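Galactokinase (Bifidobacterium longum subsp. infantis ATCC 15697 = JCM 1222 = DSM 20088, PDB 6TEQ) probably phosphorylates galactose with ATP, as a GHMP-family galactokinase, and binds 2-deoxy-2-fluoro-galactose in its sugar pocket. Local coordinates at residues E14-S17 with Q18-L22; A390-F393 with E394-F398; E211-P214 with L215-V218; K21-V24 with D25-A29. All coordinates share one frame; numbering follows the deposited sequence.

In the fold
From the N terminus, contacts 1 and 4 come first, consecutive parts of one helix, 12-27: they share K21 and L22, and their centres lie about 10 Å apart. Contact 3 follows at helix 214-217, a capped turn between strands 202-207 and 218-222. Contact 2 comes last, where helix 382-396 ends. Each is local: helical turns (contact 1), a helix end (contacts 2 and 4) or a cap (contact 3), and none closes a long loop; only contacts 1 and 4 overlap. Contacts 2 and 3 stand on opposite sides of the chain's centre, their centres about 44 Å apart. Helix 12-27 packs on the sheet of strands 54-70, 125-131 and 413-417, whereas contact 2 leans on helix 345-356.

Contact 1 (E14-S17 with Q18-L22); sequences EGVS and QATKL
Regular alpha-helical turns within helix 12-27 carry this contact, and its distinguishing feature is a threonine that bonds back to the carbonyl four residues earlier. Four backbone i to i+4 bonds join the two segments, from Q18 N to E14 O (2.9 Å), A19 N to G15 O, T20 N to V16 O and K21 N to S17 O (3.0 Å). T20 OG1 adds a bond of 2.7 Å to V16 O, which T20 N reaches at 2.9 Å from the opposite face of the carbonyl plane; one oxygen is thus held by two donors of the same residue. The hydroxyl gets there because OG1 stands anti to the carbonyl carbon (chi1 -59°). The side chains of V16 and T20 run side by side, V16 CG1 lying 3.9 Å from T20 OG1. A valine in place of T20 would probably leave V16 O with the backbone N-H as its donor here, the hydroxyl's bond lost. On another side of the helix, Q18 NE2 comes within 4.0 Å of E14 CB, while E14 OE1 accepts from T11 N. Around these turns V16 rests on strand 413-417, A19 on F65 and A67 of strand 54-70, and Q18 on V130 of strand 125-131.

Contact 2 (A390-F393 with E394-F398); sequences ADRF and EKEGF
A Schellman motif ends helix 382-396 here, with F393 and F398 meeting across it and R392 bridging to E396 one turn on. G397 has positive phi, a conformation that favours glycine, and F398 N donates to F393 O at 2.9 Å, while G397 N donates to E394 O. Upstream the helix keeps its usual pattern: E394 N is satisfied by A390 O, K395 N by D391 O, and E396 N by R392 O.

The charged pair is directed through one oxygen. R392 NE gives its hydrogen to the anti lone pair of E396 OE2 at 2.8 Å, nearly straight at 171° and in the guanidinium plane, whereas R392 NH2 reaches the same oxygen only weakly. With CG anti to the backbone N, the R392 chain bends at chi2, which brings NE back to E396. A water bridges R392 NH2, from which it accepts, and E396 OE2, to which it donates, each at 2.9 Å. The carboxylate plane is turned 45° from the guanidinium. A leucine in place of R392 would probably leave the carboxylate of E396 without its charged mate and freer to turn.

The rings form a T-shaped pair, the edge of F398 toward the face of F393, with centroids 5.0 Å apart and planes at 87°. F398 CD2 sits 3.7 Å from F393 CD1, and E396 CB lies over the centre of one F398 face. D391 OD1 is bonded to Q387 NE2. Outside the turn, F393 packs on the loop residues T237 and P401, while R392 and F398 both rest against I349 of helix 345-356.

Contact 3 (E211-P214 with L215-V218); sequences ELTP and LENV
T213 and E216 form a capping box at the start of the short, weakly bonded helix 214-217, in which T213 is the N-cap residue: E216 OE1 takes T213 N, and T213 OG1, more weakly, takes E216 N. L215, the first residue of the second segment and modelled in two conformers, follows P214 directly. E216 comes next and closes the box. Its OE1 accepts from T213 N at 3.0 Å in a nearly straight bond (172°), though the donor lies above the carboxylate plane. In return E216 N binds T213 O at 3.0 Å and, weakly, T213 OG1 at 3.5 Å. The hydroxyl can face that amide because OG1 lies between the backbone N and the carbonyl carbon (chi1 64°); it also sits 3.2 Å from E216 CG. The methylene chain of E216, extended beyond CG, carries the carboxylate back across T213 to its backbone N, where OE1 also comes within 3.7 Å of L212 CD2.

N217 then sends its N to P214 O, the donor well above the carbonyl plane, and its CB against L212 CB. N217 OD1 and P214 O are two acceptors side by side, and R197 serves both: its NH1 donates to N217 OD1 and its NH2 to P214 O. V218 begins the strand 218-222 and packs on L204 and L206 of the neighbouring strand 202-207. Within the turn, its CG2 comes to 4.0 Å from P214 O.

Contact 4 (K21-V24 with D25-A29); sequences KLFV and DTYGA
The F23 ring takes Y27 CD2 over the centre of one face, 3.4 Å above its plane, and has A29 O at its edge. The pair sits at the C-terminal end of helix 12-27, Y27 in its last turn, with G28 and A29 leading out of it. With the edge of Y27 directed at the face of F23, the pair is edge-to-face but tilted, the planes at 65° and the centroids 4.8 Å apart. One face of Y27 is met by T26 CG2, off-centre. F23 reaches this place with CG anti to the backbone N (chi1 -172°), the ring running on toward the end of the helix.

G28 is the first residue to leave helical angles and has positive phi. Y27 N bonds to F23 O, and G28 N to V24 O at 2.8 Å. T26 grips L22 O twice, its OG1 at 2.6 Å and its N at 3.0 Å, from opposite faces of the carbonyl plane, with L22 CD1 beside the hydroxyl. Between residues one turn apart, K21 NZ forms a salt bridge of 2.9 Å with D25 OD2 at its syn lone pair.

The face of the helix bearing F23 and Y27 packs on the sheet: F23 meets D126 and A128 of strand 125-131 and Y27 meets V79 of strand 75-80, while Y27 OH bonds to A127 O. At the rim of the F23 ring, CE1 lies 3.1 Å from A29 O.

Contact 1 (E14-S17 with Q18-L22)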
# COMPACT_ATOMS: atom_id res chain seq x y z
N GLU A 14 -10.84 -10.13 -17.80
CA GLU A 14 -9.80 -9.39 -18.54
C GLU A 14 -8.43 -9.74 -17.98
O GLU A 14 -7.50 -9.96 -18.76
CB GLU A 14 -10.07 -7.89 -18.39
CG GLU A 14 -11.17 -7.35 -19.31
CD GLU A 14 -11.67 -5.95 -18.99
OE1 GLU A 14 -11.34 -5.38 -17.91
OE2 GLU A 14 -12.38 -5.42 -19.88
N GLY A 15 -8.30 -9.71 -16.65
CA GLY A 15 -7.02 -10.01 -16.00
C GLY A 15 -6.57 -11.42 -16.31
O GLY A 15 -5.40 -11.65 -16.69
N VAL A 16 -7.48 -12.37 -16.18
CA VAL A 16 -7.14 -13.79 -16.48
C VAL A 16 -6.77 -13.87 -17.96
O VAL A 16 -5.77 -14.53 -18.31
CB VAL A 16 -8.26 -14.75 -16.09
CG1 VAL A 16 -8.04 -16.14 -16.64
CG2 VAL A 16 -8.42 -14.79 -14.58
N SER A 17 -7.61 -13.31 -18.82
CA SER A 17 -7.42 -13.44 -20.30
C SER A 17 -6.04 -12.85 -20.69
O SER A 17 -5.23 -13.49 -21.37
CB SER A 17 -8.58 -12.80 -21.04
OG SER A 17 -8.45 -13.02 -22.39
N GLN A 18 -5.71 -11.69 -20.17
CA GLN A 18 -4.50 -10.96 -20.57
C GLN A 18 -3.25 -11.60 -19.98
O GLN A 18 -2.20 -11.69 -20.67
CB GLN A 18 -4.64 -9.49 -20.17
CG GLN A 18 -5.63 -8.73 -21.04
CD GLN A 18 -5.86 -7.31 -20.57
OE1 GLN A 18 -4.92 -6.62 -20.25
NE2 GLN A 18 -7.07 -6.82 -20.76
N ALA A 19 -3.29 -12.02 -18.72
CA ALA A 19 -2.14 -12.66 -18.05
C ALA A 19 -1.88 -13.99 -18.72
O ALA A 19 -0.70 -14.32 -18.99
CB ALA A 19 -2.41 -12.83 -16.60
N THR A 20 -2.95 -14.71 -19.06
CA THR A 20 -2.82 -16.05 -19.70
C THR A 20 -2.20 -15.89 -21.09
O THR A 20 -1.28 -16.60 -21.40
CB THR A 20 -4.14 -16.80 -19.74
OG1 THR A 20 -4.65 -16.96 -18.41
CG2 THR A 20 -3.94 -18.16 -20.37
N LYS A 21 -2.70 -14.96 -21.89
CA LYS A 21 -2.19 -14.72 -23.24
C LYS A 21 -0.70 -14.31 -23.17
O LYS A 21 0.11 -14.79 -23.99
CB LYS A 21 -3.07 -13.67 -23.94
CG LYS A 21 -2.59 -13.22 -25.33
CD LYS A 21 -3.66 -12.50 -26.09
CE LYS A 21 -3.24 -11.82 -27.40
NZ LYS A 21 -2.03 -12.38 -28.03
N LEU A 22 -0.31 -13.42 -22.27
CA LEU A 22 1.10 -13.00 -22.20
C LEU A 22 1.95 -14.22 -21.82
O LEU A 22 3.08 -14.40 -22.32
CB LEU A 22 1.27 -11.87 -21.19
CG LEU A 22 2.69 -11.37 -20.98
CD1 LEU A 22 3.25 -10.81 -22.26
CD2 LEU A 22 2.71 -10.28 -19.94

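Contact 2 (A390-F393 with E394-F398)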
# COMPACT_ATOMS: atom_id res chain seq x y z
N ALA A 390 -7.46 18.66 -12.34
CA ALA A 390 -6.79 18.61 -13.68
C ALA A 390 -6.66 20.03 -14.23
O ALA A 390 -5.53 20.38 -14.70
CB ALA A 390 -7.51 17.69 -14.63
N ASP A 391 -7.71 20.85 -14.14
CA ASP A 391 -7.66 22.22 -14.71
C ASP A 391 -6.63 23.00 -13.92
O ASP A 391 -5.78 23.68 -14.50
CB ASP A 391 -9.02 22.91 -14.66
CG ASP A 391 -10.01 22.48 -15.71
OD1 ASP A 391 -9.80 21.43 -16.28
OD2 ASP A 391 -10.91 23.35 -16.06
N ARG A 392 -6.63 22.83 -12.59
CA ARG A 392 -5.67 23.57 -11.76
C ARG A 392 -4.22 23.12 -12.05
O ARG A 392 -3.31 23.96 -12.07
CB ARG A 392 -6.01 23.34 -10.30
CG ARG A 392 -4.98 23.94 -9.36
CD ARG A 392 -4.86 25.47 -9.43
NE ARG A 392 -3.99 25.90 -8.33
CZ ARG A 392 -4.36 26.01 -7.05
NH1 ARG A 392 -5.57 25.74 -6.67
NH2 ARG A 392 -3.51 26.32 -6.11
N PHE A 393 -4.00 21.84 -12.20
CA PHE A 393 -2.68 21.30 -12.55
C PHE A 393 -2.17 21.97 -13.83
O PHE A 393 -0.98 22.33 -13.89
CB PHE A 393 -2.76 19.79 -12.62
CG PHE A 393 -2.47 19.09 -11.31
CD1 PHE A 393 -2.88 19.64 -10.10
CD2 PHE A 393 -1.85 17.87 -11.30
CE1 PHE A 393 -2.61 18.98 -8.90
CE2 PHE A 393 -1.58 17.22 -10.10
CZ PHE A 393 -1.99 17.77 -8.92
N GLU A 394 -3.00 22.03 -14.86
CA GLU A 394 -2.60 22.66 -16.12
C GLU A 394 -2.23 24.13 -15.88
O GLU A 394 -1.20 24.58 -16.37
CB GLU A 394 -3.70 22.49 -17.16
CG GLU A 394 -3.28 23.09 -18.49
CD GLU A 394 -2.14 22.42 -19.22
OE1 GLU A 394 -1.67 21.35 -18.76
OE2 GLU A 394 -1.75 22.98 -20.27
N LYS A 395 -3.02 24.88 -15.10
CA LYS A 395 -2.67 26.28 -14.77
C LYS A 395 -1.31 26.32 -14.08
O LYS A 395 -0.61 27.27 -14.32
CB LYS A 395 -3.62 26.89 -13.76
CG LYS A 395 -4.78 27.63 -14.34
CD LYS A 395 -5.63 28.18 -13.24
CE LYS A 395 -5.47 29.66 -13.03
NZ LYS A 395 -6.53 30.10 -12.09
N GLU A 396 -1.00 25.33 -13.23
CA GLU A 396 0.26 25.28 -12.43
C GLU A 396 1.45 24.84 -13.28
O GLU A 396 2.56 24.86 -12.79
CB GLU A 396 0.11 24.31 -11.25
CG GLU A 396 -0.84 24.82 -10.20
CD GLU A 396 -0.41 26.02 -9.36
OE1 GLU A 396 0.79 26.32 -9.38
OE2 GLU A 396 -1.30 26.68 -8.72
N GLY A 397 1.23 24.31 -14.47
CA GLY A 397 2.28 23.71 -15.30
C GLY A 397 2.67 22.30 -14.88
O GLY A 397 3.72 21.83 -15.33
N PHE A 398 1.79 21.61 -14.15
CA PHE A 398 2.03 20.23 -13.68
C PHE A 398 1.64 19.23 -14.78
O PHE A 398 0.81 19.54 -15.63
CB PHE A 398 1.23 19.92 -12.42
CG PHE A 398 1.51 20.76 -11.21
CD1 PHE A 398 2.75 21.35 -11.01
CD2 PHE A 398 0.56 20.87 -10.20
CE1 PHE A 398 3.04 22.06 -9.86
CE2 PHE A 398 0.86 21.60 -9.04
CZ PHE A 398 2.09 22.21 -8.88
O HOH W 1 -0.77 27.31 -5.99

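Contact 3 (E211-P214 with L215-V218)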
# COMPACT_ATOMS: atom_id res chain seq x y z
N GLU A 211 4.40 -8.11 18.22
CA GLU A 211 4.22 -9.30 19.09
C GLU A 211 2.82 -9.92 18.88
O GLU A 211 2.56 -10.98 19.44
CB GLU A 211 4.45 -8.97 20.57
CG GLU A 211 3.39 -8.09 21.16
CD GLU A 211 3.56 -6.57 20.99
OE1 GLU A 211 4.42 -6.07 20.17
OE2 GLU A 211 2.83 -5.86 21.72
N LEU A 212 1.91 -9.28 18.13
CA LEU A 212 0.52 -9.75 17.96
C LEU A 212 0.46 -10.93 17.01
O LEU A 212 1.17 -10.97 15.99
CB LEU A 212 -0.37 -8.63 17.42
CG LEU A 212 -0.44 -7.45 18.36
CD1 LEU A 212 -1.37 -6.36 17.87
CD2 LEU A 212 -0.74 -7.85 19.77
N THR A 213 -0.48 -11.80 17.31
CA THR A 213 -0.78 -12.90 16.41
C THR A 213 -1.72 -12.38 15.35
O THR A 213 -2.29 -11.29 15.49
CB THR A 213 -1.46 -14.08 17.10
OG1 THR A 213 -2.70 -13.53 17.53
CG2 THR A 213 -0.64 -14.61 18.25
N PRO A 214 -1.86 -13.10 14.23
CA PRO A 214 -2.67 -12.59 13.13
C PRO A 214 -4.14 -12.30 13.53
O PRO A 214 -4.67 -11.30 13.07
CB PRO A 214 -2.58 -13.69 12.06
CG PRO A 214 -1.22 -14.20 12.30
CD PRO A 214 -1.06 -14.26 13.82
N LEU A 215 -4.74 -13.15 14.34
CA LEU A 215 -6.15 -12.93 14.70
C LEU A 215 -6.27 -11.80 15.74
O LEU A 215 -7.41 -11.38 15.97
CB LEU A 215 -6.80 -14.24 15.15
CG LEU A 215 -7.73 -14.92 14.16
CD1 LEU A 215 -7.31 -14.82 12.71
CD2 LEU A 215 -7.90 -16.39 14.55
N GLU A 216 -5.14 -11.35 16.33
CA GLU A 216 -5.12 -10.18 17.24
C GLU A 216 -4.92 -8.87 16.49
O GLU A 216 -5.16 -7.82 17.10
CB GLU A 216 -3.98 -10.32 18.26
CG GLU A 216 -4.20 -11.39 19.32
CD GLU A 216 -3.05 -11.63 20.30
OE1 GLU A 216 -1.83 -11.35 19.97
OE2 GLU A 216 -3.34 -12.22 21.38
N ASN A 217 -4.36 -8.90 15.26
CA ASN A 217 -3.74 -7.66 14.72
C ASN A 217 -4.61 -7.08 13.59
O ASN A 217 -4.21 -6.01 13.09
CB ASN A 217 -2.29 -7.84 14.37
CG ASN A 217 -2.00 -8.57 13.09
OD1 ASN A 217 -2.91 -8.97 12.34
ND2 ASN A 217 -0.74 -8.73 12.81
N VAL A 218 -5.77 -7.66 13.32
CA VAL A 218 -6.71 -7.02 12.41
C VAL A 218 -8.14 -7.05 12.93
O VAL A 218 -8.56 -7.99 13.56
CB VAL A 218 -6.67 -7.63 11.01
CG1 VAL A 218 -5.37 -7.35 10.32
CG2 VAL A 218 -7.12 -9.06 10.90

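Contact 4 (K21-V24 with D25-A29)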
# COMPACT_ATOMS: atom_id res chain seq x y z
N LYS A 21 -2.70 -14.96 -21.89
CA LYS A 21 -2.19 -14.72 -23.24
C LYS A 21 -0.70 -14.31 -23.17
O LYS A 21 0.11 -14.79 -23.99
CB LYS A 21 -3.07 -13.67 -23.94
CG LYS A 21 -2.59 -13.22 -25.33
CD LYS A 21 -3.66 -12.50 -26.09
CE LYS A 21 -3.24 -11.82 -27.40
NZ LYS A 21 -2.03 -12.38 -28.03
N LEU A 22 -0.31 -13.42 -22.27
CA LEU A 22 1.10 -13.00 -22.20
C LEU A 22 1.95 -14.22 -21.82
O LEU A 22 3.08 -14.40 -22.32
CB LEU A 22 1.27 -11.87 -21.19
CG LEU A 22 2.69 -11.37 -20.98
CD1 LEU A 22 3.25 -10.81 -22.26
CD2 LEU A 22 2.71 -10.28 -19.94
N PHE A 23 1.43 -15.05 -20.95
CA PHE A 23 2.17 -16.26 -20.51
C PHE A 23 2.35 -17.20 -21.72
O PHE A 23 3.49 -17.61 -21.98
CB PHE A 23 1.40 -16.98 -19.40
CG PHE A 23 2.21 -18.10 -18.80
CD1 PHE A 23 2.31 -19.31 -19.49
CD2 PHE A 23 2.89 -17.91 -17.62
CE1 PHE A 23 3.07 -20.31 -18.95
CE2 PHE A 23 3.66 -18.93 -17.07
CZ PHE A 23 3.74 -20.12 -17.75
N VAL A 24 1.29 -17.46 -22.47
CA VAL A 24 1.33 -18.44 -23.61
C VAL A 24 2.19 -17.82 -24.71
O VAL A 24 3.06 -18.56 -25.26
CB VAL A 24 -0.10 -18.81 -24.08
CG1 VAL A 24 -0.11 -19.56 -25.41
CG2 VAL A 24 -0.82 -19.67 -23.04
N ASP A 25 2.03 -16.52 -25.01
CA ASP A 25 2.88 -15.80 -26.01
C ASP A 25 4.38 -15.85 -25.65
O ASP A 25 5.27 -15.77 -26.54
CB ASP A 25 2.40 -14.35 -26.12
CG ASP A 25 1.09 -14.28 -26.87
OD1 ASP A 25 0.66 -15.35 -27.41
OD2 ASP A 25 0.50 -13.19 -26.90
N THR A 26 4.71 -15.83 -24.39
CA THR A 26 6.10 -15.68 -23.93
C THR A 26 6.72 -17.07 -23.78
O THR A 26 7.90 -17.21 -24.19
CB THR A 26 6.17 -14.90 -22.62
OG1 THR A 26 5.54 -13.63 -22.70
CG2 THR A 26 7.62 -14.73 -22.21
N TYR A 27 6.01 -18.01 -23.15
CA TYR A 27 6.57 -19.30 -22.68
C TYR A 27 6.03 -20.52 -23.41
O TYR A 27 6.66 -21.56 -23.26
CB TYR A 27 6.28 -19.49 -21.19
CG TYR A 27 6.74 -18.36 -20.33
CD1 TYR A 27 8.05 -17.95 -20.36
CD2 TYR A 27 5.89 -17.65 -19.50
CE1 TYR A 27 8.53 -16.92 -19.57
CE2 TYR A 27 6.35 -16.58 -18.73
CZ TYR A 27 7.67 -16.19 -18.77
OH TYR A 27 8.23 -15.19 -18.00
N GLY A 28 5.03 -20.35 -24.27
CA GLY A 28 4.35 -21.37 -25.09
C GLY A 28 3.47 -22.28 -24.28
O GLY A 28 2.34 -22.52 -24.69
N ALA A 29 4.00 -22.81 -23.18
CA ALA A 29 3.22 -23.64 -22.21
C ALA A 29 1.98 -22.87 -21.70
O ALA A 29 2.01 -21.61 -21.61
CB ALA A 29 4.13 -24.08 -21.05